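Local coordinates for protein PKS (Streptomyces sp. CNQ431, PDB 5YDA) that transfers acyl building blocks, probably onto a carrier protein, as the broadly selective acyltransferase domain of SpnD, a polyketide synthase of the splenocin pathway, at residues A[294-298]-A[299-303]; A[403-407]-A[408-412]; A[416-420]-A[421-425]. One frame throughout, in Å; residues are numbered along the deposited sequence.

How the contacts relate
Three local contacts follow one another along the chain, none nested in or crossing another. Contact 1 folds the loop between strand 288-290 and helix 306-313 back on itself beside helix 215-231. After several helices and strands the chain reaches helix 407-420, whose ends are contacts 2 and 3: residues 403-407 lead into its first turn, and 421-425 turn away from its last. Centres of contacts 2 and 3 lie about 18 Å apart; that of contact 1 is about 36 Å from contact 2's and about 41 Å from contact 3's, across the chain's centre. Contact 2 joins the helix to helix 128-133 and strand 79-85, contact 3 to strand 79-85 again and to mixed-sheet strands 369-372 and 394-395.

Contact 1. Residues A[294-298]-A[299-303]; sequences PAAAH and SHVLD
The hydroxyl of S299 is gripped from two directions, by A296 on one side of the turn and V301 on the other. S299 OG donates to A296 O at 3.0 Å, reaching the carbonyl from a position tilted 31° out of its plane. The same oxygen accepts from the backbone at V301, with V301 N to S299 OG at 3.2 Å and a moderately bent N-H...O angle of 144°. Both bonds depend on the first torsion of S299 (chi1 82°), which tucks OG between its own N and carbonyl carbon, over the backbone, and so turns it inward to both partners. One buried hydroxyl thereby satisfies a carbonyl before the turn and an amide after it, and ties the incoming loop to the start of the 3-10 segment 300-302.

Apolar contacts fill in around this polar link. The methyl of A296 points at V301 and meets the branch point itself, with A296 CB to V301 CB at 3.9 Å, while both V301 methyls straddle it slightly farther off. L302 comes in from the other flank: its CD1 lies 3.8 Å from H298 N and 3.9 Å from A297 CA, alongside the backbone of the bend, and its CG approaches A296 O. Outside the turn, L302 also packs on I229 of helix 215-231.

At the apex H298 adopts a left-handed backbone conformation. Its CB leaves the backbone away from residues 299-303, though H298 CB itself is 3.7 Å from S299 N, and the ring meets S200 and R351: ND1 bonds to R351 O and NE2 to S200 OG. S200 lies in a GxSxG sequence resembling a nucleophile elbow, which is consistent with H298 and S200 forming the Ser-His dyad of acyltransferases; the ST turn begins at the next residue, S299.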
loop_
_atom_site.group_PDB
_atom_site.type_symbol
_atom_site.label_atom_id
_atom_site.label_comp_id
_atom_site.label_asym_id
_atom_site.label_seq_id
_atom_site.Cartn_x
_atom_site.Cartn_y
_atom_site.Cartn_z
ATOM N N PRO A 294 -1.113 21.935 -0.037
ATOM C CA PRO A 294 -2.127 22.985 -0.218
ATOM C C PRO A 294 -2.980 22.727 -1.447
ATOM O O PRO A 294 -2.868 23.409 -2.470
ATOM C CB PRO A 294 -1.288 24.260 -0.375
ATOM C CG PRO A 294 -0.038 23.776 -1.049
ATOM C CD PRO A 294 0.226 22.379 -0.474
ATOM N N ALA A 295 -3.872 21.771 -1.363
ATOM C CA ALA A 295 -4.766 21.436 -2.437
ATOM C C ALA A 295 -6.076 20.957 -1.887
ATOM O O ALA A 295 -6.178 20.647 -0.765
ATOM C CB ALA A 295 -4.151 20.379 -3.303
ATOM N N ALA A 296 -7.066 20.878 -2.738
ATOM C CA ALA A 296 -8.382 20.448 -2.374
ATOM C C ALA A 296 -8.978 19.384 -3.278
ATOM O O ALA A 296 -10.004 19.573 -3.883
ATOM C CB ALA A 296 -9.294 21.643 -2.299
ATOM N N ALA A 297 -8.342 18.246 -3.348
ATOM C CA ALA A 297 -8.860 17.161 -4.150
ATOM C C ALA A 297 -10.226 16.705 -3.635
ATOM O O ALA A 297 -10.526 16.833 -2.491
ATOM C CB ALA A 297 -7.890 16.025 -4.134
ATOM N N HIS A 298 -11.041 16.157 -4.501
ATOM C CA HIS A 298 -12.354 15.646 -4.154
ATOM C C HIS A 298 -13.341 16.641 -3.584
ATOM O O HIS A 298 -14.110 16.322 -2.736
ATOM C CB HIS A 298 -12.247 14.413 -3.256
ATOM C CG HIS A 298 -11.330 13.369 -3.787
ATOM N ND1 HIS A 298 -11.738 12.424 -4.682
ATOM C CD2 HIS A 298 -10.026 13.141 -3.578
ATOM C CE1 HIS A 298 -10.726 11.670 -5.015
ATOM N NE2 HIS A 298 -9.674 12.082 -4.357
ATOM N N SER A 299 -13.306 17.838 -4.097
ATOM C CA SER A 299 -14.171 18.944 -3.697
ATOM C C SER A 299 -14.527 19.827 -4.894
ATOM O O SER A 299 -13.944 19.728 -5.981
ATOM C CB SER A 299 -13.527 19.804 -2.613
ATOM O OG SER A 299 -12.620 20.740 -3.156
ATOM N N HIS A 300 -15.487 20.727 -4.655
ATOM C CA HIS A 300 -15.945 21.657 -5.682
ATOM C C HIS A 300 -14.796 22.485 -6.257
ATOM O O HIS A 300 -14.866 22.918 -7.412
ATOM C CB HIS A 300 -17.012 22.574 -5.092
ATOM C CG HIS A 300 -16.484 23.461 -4.015
ATOM N ND1 HIS A 300 -16.315 23.027 -2.713
ATOM C CD2 HIS A 300 -16.012 24.730 -4.058
ATOM C CE1 HIS A 300 -15.795 24.007 -1.994
ATOM N NE2 HIS A 300 -15.598 25.050 -2.787
ATOM N N VAL A 301 -13.719 22.687 -5.493
ATOM C CA VAL A 301 -12.563 23.446 -5.986
ATOM C C VAL A 301 -12.017 22.880 -7.303
ATOM O O VAL A 301 -11.387 23.600 -8.085
ATOM C CB VAL A 301 -11.466 23.495 -4.899
ATOM C CG1 VAL A 301 -10.198 24.150 -5.431
ATOM C CG2 VAL A 301 -11.969 24.243 -3.659
ATOM N N LEU A 302 -12.240 21.596 -7.575
ATOM C CA LEU A 302 -11.728 21.022 -8.815
ATOM C C LEU A 302 -12.647 21.240 -10.019
ATOM O O LEU A 302 -12.235 20.910 -11.135
ATOM C CB LEU A 302 -11.482 19.517 -8.648
ATOM C CG LEU A 302 -10.450 19.073 -7.614
ATOM C CD1 LEU A 302 -10.125 17.610 -7.841
ATOM C CD2 LEU A 302 -9.198 19.942 -7.662
ATOM N N ASP A 303 -13.868 21.759 -9.824
ATOM C CA ASP A 303 -14.836 21.903 -10.917
ATOM C C ASP A 303 -14.250 22.515 -12.188
ATOM O O ASP A 303 -14.437 21.926 -13.263
ATOM C CB ASP A 303 -16.046 22.720 -10.446
ATOM C CG ASP A 303 -17.020 21.905 -9.618
ATOM O OD1 ASP A 303 -16.983 20.663 -9.684
ATOM O OD2 ASP A 303 -17.850 22.515 -8.912
#

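Contact 2. Residues A[403-407]-A[408-412]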
loop_
_atom_site.group_PDB
_atom_site.type_symbol
_atom_site.label_atom_id
_atom_site.label_comp_id
_atom_site.label_asym_id
_atom_site.label_seq_id
_atom_site.Cartn_x
_atom_site.Cartn_y
_atom_site.Cartn_z
ATOM N N ALA A 403 12.086 5.101 9.694
ATOM C CA ALA A 403 12.453 3.806 10.250
ATOM C C ALA A 403 13.808 3.341 9.715
ATOM O O ALA A 403 14.218 3.693 8.608
ATOM C CB ALA A 403 11.370 2.772 9.933
ATOM N N GLN A 404 14.500 2.522 10.512
ATOM C CA GLN A 404 15.873 2.115 10.224
ATOM C C GLN A 404 15.991 0.753 9.554
ATOM O O GLN A 404 17.083 0.412 9.085
ATOM C CB GLN A 404 16.712 2.093 11.515
ATOM C CG GLN A 404 17.140 3.470 12.047
ATOM C CD GLN A 404 18.312 4.069 11.273
ATOM O OE1 GLN A 404 18.179 4.449 10.107
ATOM N NE2 GLN A 404 19.473 4.149 11.924
ATOM N N ALA A 405 14.920 -0.035 9.507
ATOM C CA ALA A 405 14.992 -1.340 8.858
ATOM C C ALA A 405 15.384 -1.202 7.389
ATOM O O ALA A 405 15.097 -0.198 6.736
ATOM C CB ALA A 405 13.651 -2.060 8.975
ATOM N N ALA A 406 16.061 -2.220 6.873
ATOM C CA ALA A 406 16.376 -2.278 5.451
ATOM C C ALA A 406 15.135 -2.676 4.660
ATOM O O ALA A 406 14.324 -3.487 5.123
ATOM C CB ALA A 406 17.497 -3.284 5.200
ATOM N N ASP A 407 14.981 -2.104 3.461
ATOM C CA ASP A 407 13.803 -2.411 2.646
ATOM C C ASP A 407 13.680 -3.909 2.397
ATOM O O ASP A 407 12.580 -4.473 2.481
ATOM C CB ASP A 407 13.861 -1.665 1.313
ATOM C CG ASP A 407 13.795 -0.159 1.480
ATOM O OD1 ASP A 407 13.296 0.317 2.536
ATOM O OD2 ASP A 407 14.241 0.547 0.543
ATOM N N GLY A 408 14.804 -4.576 2.111
ATOM C CA GLY A 408 14.765 -6.007 1.854
ATOM C C GLY A 408 14.356 -6.807 3.068
ATOM O O GLY A 408 13.708 -7.848 2.938
ATOM N N PHE A 409 14.724 -6.340 4.259
ATOM C CA PHE A 409 14.248 -6.984 5.475
ATOM C C PHE A 409 12.736 -6.842 5.609
ATOM O O PHE A 409 12.027 -7.822 5.884
ATOM C CB PHE A 409 14.952 -6.391 6.697
ATOM C CG PHE A 409 14.507 -7.000 7.992
ATOM C CD1 PHE A 409 15.049 -8.199 8.431
ATOM C CD2 PHE A 409 13.527 -6.397 8.756
ATOM C CE1 PHE A 409 14.627 -8.784 9.615
ATOM C CE2 PHE A 409 13.105 -6.977 9.952
ATOM C CZ PHE A 409 13.659 -8.173 10.378
ATOM N N VAL A 410 12.224 -5.623 5.439
ATOM C CA VAL A 410 10.787 -5.406 5.568
ATOM C C VAL A 410 10.030 -6.267 4.561
ATOM O O VAL A 410 8.985 -6.847 4.882
ATOM C CB VAL A 410 10.466 -3.909 5.414
ATOM C CG1 VAL A 410 8.953 -3.681 5.368
ATOM C CG2 VAL A 410 11.109 -3.120 6.557
ATOM N N LEU A 411 10.574 -6.401 3.340
ATOM C CA LEU A 411 9.923 -7.219 2.323
ATOM C C LEU A 411 9.948 -8.688 2.715
ATOM O O LEU A 411 8.927 -9.382 2.596
ATOM C CB LEU A 411 10.596 -7.016 0.960
ATOM C CG LEU A 411 10.029 -7.862 -0.188
ATOM C CD1 LEU A 411 8.524 -7.703 -0.303
ATOM C CD2 LEU A 411 10.703 -7.504 -1.525
ATOM N N ALA A 412 11.103 -9.173 3.199
ATOM C CA ALA A 412 11.216 -10.568 3.618
ATOM C C ALA A 412 10.267 -10.886 4.768
ATOM O O ALA A 412 9.643 -11.955 4.785
ATOM C CB ALA A 412 12.657 -10.893 4.015
#
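V410 and A405 meet through the branching of the valine: its chi1 of 173° puts CG1 anti to the backbone N and leaves CG2 anti to the carbonyl carbon, directed back at the residues that precede the helix. V410 CG2 accordingly lies 3.7 Å from A405 CB and 3.5 Å from A406 O, so a single methyl touches both an alanine side chain and the next carbonyl. F409 has its CG anti to N as well (chi1 180°), which carries the ring outward while its CB stays close to the turn, 3.4 Å from A406 O. CD2 of the F409 ring lies 4.3 Å from A405 CB, a loose apolar contact, and the F409 side chain also touches R31, in a loop, and S84 of strand 79-85.

The backbone provides the polar part of the contact. L411 N donates to D407 O at 2.9 Å. D407 sends its carboxylate the other way, where OD1 forms a salt bridge with R399 and OD2 accepts from the amide of G129. Since G129 is near the start of helix 128-133, the carboxylate probably gains some stabilisation from that helix end too. A406 occupies the N-cap position, its O accepting from V410 N at 3.0 Å in a nearly straight bond, 166° at the hydrogen, and the whole is the N-terminal first turn of an alpha helix, 407-420.

Contact 3. Residues A[416-420]-A[421-425]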
loop_
_atom_site.group_PDB
_atom_site.type_symbol
_atom_site.label_atom_id
_atom_site.label_comp_id
_atom_site.label_asym_id
_atom_site.label_seq_id
_atom_site.Cartn_x
_atom_site.Cartn_y
_atom_site.Cartn_z
ATOM N N GLY A 416 7.330 -13.632 4.650
ATOM C CA GLY A 416 7.203 -14.654 5.675
ATOM C C GLY A 416 5.843 -14.616 6.344
ATOM O O GLY A 416 5.189 -15.652 6.529
ATOM N N ARG A 417 5.384 -13.412 6.690
ATOM C CA ARG A 417 4.082 -13.269 7.326
ATOM C C ARG A 417 2.963 -13.747 6.409
ATOM O O ARG A 417 2.017 -14.411 6.858
ATOM C CB ARG A 417 3.876 -11.815 7.721
ATOM C CG ARG A 417 2.669 -11.567 8.575
ATOM C CD ARG A 417 2.671 -10.110 9.004
ATOM N NE ARG A 417 1.355 -9.703 9.467
ATOM C CZ ARG A 417 1.000 -9.726 10.742
ATOM N NH1 ARG A 417 1.891 -10.125 11.643
ATOM N NH2 ARG A 417 -0.230 -9.355 11.103
ATOM N N LEU A 418 3.058 -13.432 5.118
ATOM C CA LEU A 418 2.069 -13.933 4.173
ATOM C C LEU A 418 2.053 -15.466 4.155
ATOM O O LEU A 418 0.980 -16.081 4.169
ATOM C CB LEU A 418 2.344 -13.350 2.786
ATOM C CG LEU A 418 1.810 -11.925 2.612
ATOM C CD1 LEU A 418 2.428 -11.243 1.406
ATOM C CD2 LEU A 418 0.283 -11.948 2.489
ATOM N N TRP A 419 3.233 -16.098 4.161
ATOM C CA TRP A 419 3.273 -17.556 4.233
ATOM C C TRP A 419 2.655 -18.064 5.531
ATOM O O TRP A 419 1.883 -19.032 5.522
ATOM C CB TRP A 419 4.710 -18.066 4.099
ATOM C CG TRP A 419 4.813 -19.573 4.279
ATOM C CD1 TRP A 419 4.631 -20.528 3.315
ATOM C CD2 TRP A 419 5.106 -20.284 5.494
ATOM N NE1 TRP A 419 4.793 -21.782 3.853
ATOM C CE2 TRP A 419 5.089 -21.662 5.186
ATOM C CE3 TRP A 419 5.388 -19.887 6.808
ATOM C CZ2 TRP A 419 5.340 -22.644 6.145
ATOM C CZ3 TRP A 419 5.643 -20.860 7.756
ATOM C CH2 TRP A 419 5.610 -22.227 7.423
ATOM N N SER A 420 2.984 -17.422 6.658
ATOM C CA SER A 420 2.441 -17.852 7.945
ATOM C C SER A 420 0.918 -17.808 7.967
ATOM O O SER A 420 0.285 -18.611 8.662
ATOM C CB SER A 420 3.009 -16.988 9.070
ATOM O OG SER A 420 4.375 -17.293 9.289
ATOM N N ALA A 421 0.311 -16.875 7.234
ATOM C CA ALA A 421 -1.141 -16.789 7.195
ATOM C C ALA A 421 -1.762 -17.795 6.240
ATOM O O ALA A 421 -2.993 -17.926 6.219
ATOM C CB ALA A 421 -1.580 -15.376 6.798
ATOM N N GLY A 422 -0.956 -18.495 5.443
ATOM C CA GLY A 422 -1.469 -19.482 4.521
ATOM C C GLY A 422 -1.292 -19.163 3.052
ATOM O O GLY A 422 -1.827 -19.898 2.215
ATOM N N VAL A 423 -0.567 -18.102 2.704
ATOM C CA VAL A 423 -0.295 -17.777 1.299
ATOM C C VAL A 423 1.006 -18.485 0.950
ATOM O O VAL A 423 2.097 -17.910 1.013
ATOM C CB VAL A 423 -0.231 -16.270 1.062
ATOM C CG1 VAL A 423 -0.109 -15.983 -0.432
ATOM C CG2 VAL A 423 -1.458 -15.584 1.639
ATOM N N ASP A 424 0.897 -19.763 0.572
ATOM C CA ASP A 424 2.089 -20.602 0.490
ATOM C C ASP A 424 3.088 -20.075 -0.533
ATOM O O ASP A 424 4.300 -20.120 -0.304
ATOM C CB ASP A 424 1.700 -22.039 0.154
ATOM C CG ASP A 424 0.856 -22.692 1.238
ATOM O OD1 ASP A 424 0.168 -23.674 0.911
ATOM O OD2 ASP A 424 0.878 -22.245 2.410
ATOM N N ALA A 425 2.604 -19.567 -1.668
ATOM C CA ALA A 425 3.534 -19.082 -2.676
ATOM C C ALA A 425 4.338 -17.876 -2.207
ATOM O O ALA A 425 5.275 -17.468 -2.905
ATOM C CB ALA A 425 2.780 -18.739 -3.966
#
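The chain leaves helix 407-420 through G422, whose positive phi of 114° reverses the backbone and allows two amides to bond back into the last turn, a Schellman motif. V423 N reaches over to L418 O at 2.9 Å, the 6→1 bond of the motif, and G422 N donates to W419 O at 2.9 Å, its 5→2 bond, from well above the plane of that carbonyl. L418 O also receives a second, weak bond from A421 N, whose stronger acceptor is R417 O at 3.0 Å. At the backbone angles of G422, the space where a CB would sit is taken up by the preceding carbonyl oxygen, so the backbone itself calls for glycine.

Among the side chains, L418 and V423 form the apolar pair that commonly accompanies this motif. They lie side by side and point the same way, with L418 CD2 to V423 CG2 at 4.1 Å, and V423 CG2 also comes against L418 O. L418 continues inward to V369, V371 and V395, so the pair joins the end of the helix to the central sheet. V423 centres an inverse gamma turn, and its carbonyl returns to the helix: W419 CA lies 3.4 Å from V423 O in a CA-H...O contact.

R80 of strand 79-85 also bridges W419 and D424: it makes a cation-pi contact with the indole, bonds to W419 O and forms a salt bridge with D424 OD2. The indole and carboxylate planes are 48° apart. At the indole's edge, in its plane, D424 O sits 3.7 Å from W419 CD1.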